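Local coordinates for sugar kinase, pfkB family (Thermotoga maritima, PDB 2AJR), which probably phosphorylates a sugar phosphate, possibly fructose 1-phosphate, with ATP as donor, as a pfkB-family kinase of the ribokinase superfamily, at residues T71-G76 with M131-F136; R138-T143 with R170-R175; V150-S155 with V181-R186. All blocks are in the same frame, centred on the assembly; numbering follows the deposited sequence.

Overall arrangement
All three contacts belong to the alpha/beta core of the ribokinase-like fold, built round one large mixed sheet. Contact 1 and contact 2 use successive turns of helix 130-144, their centres about 15 Å apart: the first lays it on strand 68-75, the second beside helix 164-174. Contact 3 pairs strands 149-153 and 178-182, which helix 164-174 connects; its centre is about 17 Å from that of contact 1 and about 16 Å from that of contact 2. Contact 1 closes along the chain before the other two open, while the segments of contacts 2 and 3 alternate along the chain. Tyr140 and Ala172 of contact 2 rest on Val150 of contact 3, so the helix pair packs directly on the strand pair.

Contact 1 (T71-G76 with M131-F136); sequences TGFVGG and MDVNHF
In the alpha/beta core of this ribokinase-like kinase, helix 130-144 lies against strand 68-75 of the large sheet, and Phe73 and Phe136 carry most of the contact. For the short segments, strand 73-75 and helix 131-136, the axes come within 11.0 Å, with N-to-C directions 128° apart. Phe73 reaches across with its ring tip: CZ lies 3.7 Å from Phe136 CB, while CE1 is also close to that methylene. The CE1 edge meets the carbonyl oxygen of Asp132 in the plane of the ring, CE1 to O 3.6 Å. Val133 adds CG2 beside CZ, 4.2 Å away.

The Phe136 side chain crosses that of Phe73 at about a right angle, although the ring planes themselves are inclined at 47°, with centroids 5.4 Å apart. Its CG is anti to the backbone N (chi1 175°), and from there the ring reaches the corner where the chain turns at Gly72. There Phe136 CE1 stands 3.5 Å from Thr71 OG1, and the CG2 methyl of Thr71 lies near CE1 and CZ. The backbone N of Gly72 approaches the ring at its edge. Gly72 has a positive phi, and at its backbone angles a CB would be jammed against the carbonyl O of Thr71.

Thr71 OG1 is hydrogen-bonded to Asn96 O on the adjoining strand 93-100, whose Val100 touches both Phe73 and Asp132. Phe136 itself is also covered by Val17 of strand 14-18 and Leu168 of helix 164-174.

Contact 2 (R138-T143 with R170-R175); sequences RRYKMT and RLARER
Tyr140 and Leu171 meet where two neighbouring helices of the alpha/beta core, 130-144 and 164-174, run side by side over the sheet. Their short segments are 10.3 Å apart between axes, their N-to-C directions nearly parallel, 21° apart. Tyr140 sets out from CB with CG anti to the backbone N (chi1 178°), and the ring then extends beside the second helix. Along one rim, CD2 faces the CD1 methyl of Leu171 at 4.0 Å. The next atom, CE2, meets Leu171 CB at 3.9 Å, with that methylene in the ring plane, at the edge. At the tip, OH lies 3.4 Å from Ala172 CB and is hydrogen-bonded to the carbonyl oxygen of Leu168, one turn earlier on the same helix. The hydroxyl thus ties helix 130-144 to a backbone group of helix 164-174, while Val150 and Ile152 of strand 149-153 pack against Tyr140 from the sheet. A phenylalanine here lacks the hydroxyl, which would probably leave Leu168 O without that partner and open a gap beside Ala172 CB.

Nearer the solvent, Lys141 stretches its aliphatic chain over Leu171, crossing it obliquely. Its CE rests 3.7 Å from Leu171 CD2 and near CD1 as well, so the two methyls support the stem behind the ammonium group. Lys141 NZ is 6.8 Å from NH2 of Arg170 and equally far from NH2 of Arg175, like charges not in contact that may repel it weakly. Arg175, just past the helical turn of 170-174, bends at chi2 and chi3 toward segment 138-143, bringing its NH1 beside Lys141 CB and within 3.4 Å of Lys141 O, which lies at the guanidinium edge near its plane.

Contact 3 (V150-S155 with V181-R186); sequences VVISGS and VEQTPR
Ile152 and Ser153 pair in parallel with Val181 and Glu182, joining the two strands of a beta-alpha-beta unit whose crossover is helix 164-174. Glu182 N donates to Ile152 O (3.2 Å), and Glu182 O takes the N-H of Gly154 (3.0 Å), so both backbone polar groups of Glu182 are used on this neighbour. Beside these bonds lie two CA-H...O contacts, Val181 CA to Ile152 O and Ser153 CA to Glu182 O. Past the strand ends, Gln183 continues the link through its side chain: CG, anti to the carbonyl carbon (chi1 -69°), lies 3.7 Å from Gly154 O. The amide NE2 donates to that same oxygen at 3.0 Å, with an N-H...O angle of 159°.

On the face of Ile152 and Val181, Ile152 CB is 4.2 Å from Val181 CG2. The other face carries Ser153 and Glu182, whose CB atoms stand 3.8 Å apart.

Further out, Leu168 and Val169 of the crossover helix pack on Ile152 and Val181 respectively, and Leu188, Ile191 and Cys165 surround Gln183. The side chain of Glu182 is about 11 Å from that of Ala304 of the magnesium site, and its extended chain ends in a salt bridge from OE1 to Lys53 NZ.

Contact 1 (T71-G76 with M131-F136)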
# COMPACT_ATOMS: atom_id res chain seq x y z
N THR A 71 0.01 22.30 -9.32
CA THR A 71 1.24 21.88 -9.98
C THR A 71 2.18 21.06 -9.06
O THR A 71 1.94 20.95 -7.86
CB THR A 71 1.98 23.08 -10.58
OG1 THR A 71 2.96 22.60 -11.51
CG2 THR A 71 2.64 23.90 -9.49
N GLY A 72 3.24 20.51 -9.66
CA GLY A 72 4.12 19.55 -9.01
C GLY A 72 4.68 18.50 -9.97
O GLY A 72 4.75 18.72 -11.18
N PHE A 73 5.10 17.36 -9.43
CA PHE A 73 5.58 16.26 -10.26
C PHE A 73 4.67 15.06 -10.07
O PHE A 73 4.29 14.77 -8.96
CB PHE A 73 7.00 15.87 -9.88
CG PHE A 73 8.00 16.98 -9.99
CD1 PHE A 73 8.41 17.44 -11.23
CD2 PHE A 73 8.53 17.56 -8.85
CE1 PHE A 73 9.32 18.48 -11.34
CE2 PHE A 73 9.46 18.60 -8.96
CZ PHE A 73 9.85 19.05 -10.21
N VAL A 74 4.32 14.38 -11.15
CA VAL A 74 3.61 13.12 -11.06
C VAL A 74 4.31 12.15 -11.97
O VAL A 74 5.01 12.56 -12.90
CB VAL A 74 2.15 13.25 -11.49
CG1 VAL A 74 1.45 14.30 -10.64
CG2 VAL A 74 2.05 13.58 -12.99
N GLY A 75 4.13 10.86 -11.72
CA GLY A 75 4.73 9.88 -12.63
C GLY A 75 4.14 8.50 -12.57
O GLY A 75 3.49 8.14 -11.61
N GLY A 76 4.40 7.72 -13.62
CA GLY A 76 3.98 6.33 -13.69
C GLY A 76 2.50 6.04 -13.54
O GLY A 76 1.66 6.90 -13.78
N MSE A 131 16.66 18.22 -15.34
CA MSE A 131 15.84 18.67 -16.45
C MSE A 131 14.38 18.81 -16.02
O MSE A 131 13.73 19.80 -16.38
CB MSE A 131 15.99 17.79 -17.69
CG MSE A 131 17.03 18.32 -18.67
SE MSE A 131 16.68 20.19 -19.26
CE MSE A 131 15.94 19.81 -21.08
N ASP A 132 13.87 17.87 -15.23
CA ASP A 132 12.50 17.94 -14.74
C ASP A 132 12.30 19.18 -13.87
O ASP A 132 11.30 19.88 -14.01
CB ASP A 132 12.14 16.70 -13.91
CG ASP A 132 12.06 15.42 -14.74
OD1 ASP A 132 11.89 15.51 -15.98
OD2 ASP A 132 12.20 14.33 -14.13
N VAL A 133 13.25 19.45 -12.99
CA VAL A 133 13.13 20.60 -12.10
C VAL A 133 13.12 21.88 -12.94
O VAL A 133 12.34 22.79 -12.65
CB VAL A 133 14.24 20.62 -10.98
CG1 VAL A 133 14.28 21.96 -10.24
CG2 VAL A 133 13.99 19.50 -10.00
N ASN A 134 13.94 21.94 -13.99
CA ASN A 134 13.95 23.11 -14.87
C ASN A 134 12.64 23.32 -15.60
O ASN A 134 12.11 24.42 -15.65
CB ASN A 134 15.12 23.05 -15.86
CG ASN A 134 16.45 23.34 -15.19
OD1 ASN A 134 16.51 23.97 -14.12
ND2 ASN A 134 17.53 22.89 -15.81
N HIS A 135 12.09 22.25 -16.15
CA HIS A 135 10.80 22.33 -16.80
C HIS A 135 9.76 22.80 -15.81
O HIS A 135 8.90 23.60 -16.15
CB HIS A 135 10.38 20.98 -17.37
CG HIS A 135 11.18 20.56 -18.55
ND1 HIS A 135 11.28 19.25 -18.94
CD2 HIS A 135 11.93 21.27 -19.42
CE1 HIS A 135 12.04 19.17 -20.02
NE2 HIS A 135 12.45 20.39 -20.33
N PHE A 136 9.85 22.32 -14.58
CA PHE A 136 8.94 22.80 -13.55
C PHE A 136 9.09 24.31 -13.29
O PHE A 136 8.08 25.02 -13.19
CB PHE A 136 9.12 22.04 -12.22
CG PHE A 136 8.28 22.61 -11.13
CD1 PHE A 136 6.95 22.23 -11.00
CD2 PHE A 136 8.78 23.58 -10.28
CE1 PHE A 136 6.13 22.78 -10.01
CE2 PHE A 136 7.96 24.13 -9.29
CZ PHE A 136 6.64 23.74 -9.17

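Contact 2 (R138-T143 with R170-R175)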
# COMPACT_ATOMS: atom_id res chain seq x y z
N ARG A 138 10.16 26.65 -15.13
CA ARG A 138 9.74 27.36 -16.32
C ARG A 138 8.21 27.47 -16.37
O ARG A 138 7.68 28.53 -16.72
CB ARG A 138 10.31 26.61 -17.53
CG ARG A 138 10.62 27.44 -18.75
CD ARG A 138 9.39 27.65 -19.60
NE ARG A 138 9.63 27.29 -20.98
CZ ARG A 138 9.52 26.06 -21.48
NH1 ARG A 138 9.17 25.02 -20.73
NH2 ARG A 138 9.77 25.86 -22.76
N ARG A 139 7.50 26.41 -16.02
CA ARG A 139 6.03 26.44 -15.95
C ARG A 139 5.53 27.23 -14.76
O ARG A 139 4.48 27.87 -14.83
CB ARG A 139 5.46 25.04 -15.79
CG ARG A 139 5.51 24.20 -16.99
CD ARG A 139 4.55 23.04 -16.82
NE ARG A 139 4.53 22.19 -18.00
CZ ARG A 139 4.12 20.94 -18.02
NH1 ARG A 139 3.65 20.34 -16.93
NH2 ARG A 139 4.18 20.26 -19.16
N TYR A 140 6.25 27.13 -13.65
CA TYR A 140 5.91 27.87 -12.44
C TYR A 140 5.89 29.38 -12.74
O TYR A 140 4.92 30.06 -12.41
CB TYR A 140 6.90 27.54 -11.31
CG TYR A 140 6.66 28.29 -10.02
CD1 TYR A 140 5.63 27.94 -9.16
CD2 TYR A 140 7.47 29.37 -9.66
CE1 TYR A 140 5.40 28.65 -7.97
CE2 TYR A 140 7.26 30.07 -8.48
CZ TYR A 140 6.23 29.71 -7.63
OH TYR A 140 6.04 30.42 -6.47
N LYS A 141 6.95 29.88 -13.37
CA LYS A 141 7.04 31.30 -13.74
C LYS A 141 5.84 31.72 -14.58
O LYS A 141 5.27 32.76 -14.35
CB LYS A 141 8.33 31.61 -14.51
CG LYS A 141 9.58 31.54 -13.64
CD LYS A 141 10.86 31.47 -14.46
CE LYS A 141 12.09 31.19 -13.56
NZ LYS A 141 13.22 30.56 -14.31
N MSE A 142 5.47 30.89 -15.53
CA MSE A 142 4.39 31.25 -16.43
C MSE A 142 3.08 31.37 -15.68
O MSE A 142 2.35 32.32 -15.87
CB MSE A 142 4.31 30.27 -17.59
CG MSE A 142 5.49 30.44 -18.53
SE MSE A 142 5.68 29.09 -19.96
CE MSE A 142 7.14 29.99 -20.99
N THR A 143 2.81 30.43 -14.79
CA THR A 143 1.55 30.43 -14.07
C THR A 143 1.39 31.63 -13.11
O THR A 143 0.27 32.04 -12.80
CB THR A 143 1.41 29.12 -13.31
OG1 THR A 143 1.76 28.04 -14.19
CG2 THR A 143 -0.01 28.94 -12.81
N ARG A 170 10.74 33.33 -3.96
CA ARG A 170 11.40 34.51 -4.49
C ARG A 170 10.73 34.95 -5.79
O ARG A 170 10.36 36.10 -5.95
CB ARG A 170 12.88 34.22 -4.71
CG ARG A 170 13.76 35.47 -4.73
CD ARG A 170 15.03 35.21 -5.52
NE ARG A 170 14.72 35.02 -6.94
CZ ARG A 170 15.55 34.53 -7.85
NH1 ARG A 170 16.78 34.16 -7.52
NH2 ARG A 170 15.14 34.40 -9.10
N LEU A 171 10.58 34.00 -6.70
CA LEU A 171 9.91 34.27 -7.96
C LEU A 171 8.50 34.82 -7.73
O LEU A 171 8.12 35.81 -8.36
CB LEU A 171 9.85 32.98 -8.79
CG LEU A 171 11.20 32.49 -9.32
CD1 LEU A 171 11.15 30.99 -9.64
CD2 LEU A 171 11.58 33.29 -10.55
N ALA A 172 7.75 34.18 -6.83
CA ALA A 172 6.38 34.60 -6.50
C ALA A 172 6.38 36.04 -6.00
O ALA A 172 5.62 36.91 -6.47
CB ALA A 172 5.78 33.69 -5.45
N ARG A 173 7.29 36.28 -5.07
CA ARG A 173 7.32 37.51 -4.31
C ARG A 173 7.80 38.70 -5.15
O ARG A 173 7.21 39.78 -5.09
CB ARG A 173 8.19 37.28 -3.06
CG ARG A 173 7.63 37.79 -1.77
CD ARG A 173 6.23 37.34 -1.42
NE ARG A 173 5.58 38.49 -0.79
CZ ARG A 173 4.78 39.37 -1.40
NH1 ARG A 173 4.43 39.23 -2.67
NH2 ARG A 173 4.29 40.40 -0.71
N GLU A 174 8.83 38.51 -5.96
CA GLU A 174 9.26 39.54 -6.89
C GLU A 174 8.12 40.01 -7.81
O GLU A 174 8.14 41.13 -8.28
CB GLU A 174 10.44 39.04 -7.74
CG GLU A 174 11.78 39.09 -7.00
CD GLU A 174 12.91 38.28 -7.66
OE1 GLU A 174 12.65 37.53 -8.64
OE2 GLU A 174 14.05 38.40 -7.18
N ARG A 175 7.14 39.15 -8.04
CA ARG A 175 6.04 39.44 -8.96
C ARG A 175 4.79 39.90 -8.21
O ARG A 175 3.70 39.93 -8.77
CB ARG A 175 5.71 38.18 -9.77
CG ARG A 175 5.52 38.39 -11.25
CD ARG A 175 5.99 37.16 -12.03
NE ARG A 175 7.41 36.88 -11.78
CZ ARG A 175 8.11 35.90 -12.35
NH1 ARG A 175 7.53 35.10 -13.23
NH2 ARG A 175 9.39 35.74 -12.06

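Contact 3 (V150-S155 with V181-R186)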
# COMPACT_ATOMS: atom_id res chain seq x y z
N VAL A 150 -0.16 32.16 -4.11
CA VAL A 150 0.43 30.84 -4.28
C VAL A 150 0.59 30.12 -2.93
O VAL A 150 0.87 30.76 -1.91
CB VAL A 150 1.82 30.93 -4.97
CG1 VAL A 150 2.85 31.58 -4.04
CG2 VAL A 150 2.31 29.56 -5.41
N VAL A 151 0.42 28.80 -2.95
CA VAL A 151 0.59 27.95 -1.78
C VAL A 151 1.64 26.92 -2.08
O VAL A 151 1.47 26.12 -3.00
CB VAL A 151 -0.69 27.19 -1.43
CG1 VAL A 151 -0.43 26.26 -0.24
CG2 VAL A 151 -1.83 28.16 -1.18
N ILE A 152 2.72 26.94 -1.30
CA ILE A 152 3.82 26.00 -1.46
C ILE A 152 3.90 25.18 -0.19
O ILE A 152 4.30 25.69 0.85
CB ILE A 152 5.17 26.71 -1.65
CG1 ILE A 152 5.15 27.57 -2.91
CG2 ILE A 152 6.27 25.67 -1.73
CD1 ILE A 152 5.90 28.87 -2.76
N SER A 153 3.52 23.91 -0.25
CA SER A 153 3.52 23.11 0.96
C SER A 153 3.92 21.66 0.74
O SER A 153 3.81 21.12 -0.36
CB SER A 153 2.17 23.22 1.67
OG SER A 153 1.14 22.72 0.86
N GLY A 154 4.42 21.05 1.82
CA GLY A 154 4.75 19.65 1.83
C GLY A 154 6.18 19.39 1.42
O GLY A 154 6.93 20.30 1.10
N SER A 155 6.52 18.11 1.38
CA SER A 155 7.88 17.69 1.12
C SER A 155 8.33 17.85 -0.33
O SER A 155 7.54 18.06 -1.23
CB SER A 155 8.01 16.21 1.52
OG SER A 155 7.14 15.40 0.72
N VAL A 181 3.17 29.44 2.91
CA VAL A 181 4.01 28.23 2.96
C VAL A 181 3.71 27.38 4.18
O VAL A 181 3.59 27.90 5.29
CB VAL A 181 5.51 28.57 2.96
CG1 VAL A 181 6.32 27.32 3.23
CG2 VAL A 181 5.92 29.21 1.65
N GLU A 182 3.58 26.07 3.98
CA GLU A 182 3.57 25.08 5.08
C GLU A 182 4.63 24.01 4.81
O GLU A 182 4.43 23.14 3.98
CB GLU A 182 2.17 24.43 5.28
CG GLU A 182 2.12 23.41 6.46
CD GLU A 182 0.77 22.67 6.63
OE1 GLU A 182 0.04 22.45 5.64
OE2 GLU A 182 0.46 22.29 7.79
N GLN A 183 5.76 24.07 5.51
CA GLN A 183 6.84 23.09 5.31
C GLN A 183 7.59 22.82 6.59
O GLN A 183 7.48 23.58 7.53
CB GLN A 183 7.81 23.57 4.23
CG GLN A 183 7.18 23.56 2.85
CD GLN A 183 8.14 23.86 1.70
OE1 GLN A 183 8.85 24.85 1.70
NE2 GLN A 183 8.13 22.99 0.68
N THR A 184 8.37 21.75 6.60
CA THR A 184 9.15 21.36 7.76
C THR A 184 10.28 22.37 8.00
O THR A 184 10.67 23.11 7.09
CB THR A 184 9.73 19.93 7.61
OG1 THR A 184 10.67 19.90 6.52
CG2 THR A 184 8.59 18.90 7.36
N PRO A 185 10.80 22.42 9.24
CA PRO A 185 11.83 23.39 9.60
C PRO A 185 13.01 23.42 8.64
O PRO A 185 13.44 24.50 8.22
CB PRO A 185 12.28 22.91 10.98
CG PRO A 185 11.06 22.31 11.54
CD PRO A 185 10.40 21.61 10.40
N ARG A 186 13.52 22.24 8.29
CA ARG A 186 14.70 22.13 7.45
C ARG A 186 14.47 22.86 6.14
O ARG A 186 15.28 23.67 5.73
CB ARG A 186 15.02 20.66 7.19
CG ARG A 186 16.48 20.42 6.84
CD ARG A 186 17.02 19.13 7.46
NE ARG A 186 18.26 18.71 6.80
CZ ARG A 186 18.32 18.13 5.59
NH1 ARG A 186 17.22 17.88 4.88
NH2 ARG A 186 19.51 17.80 5.09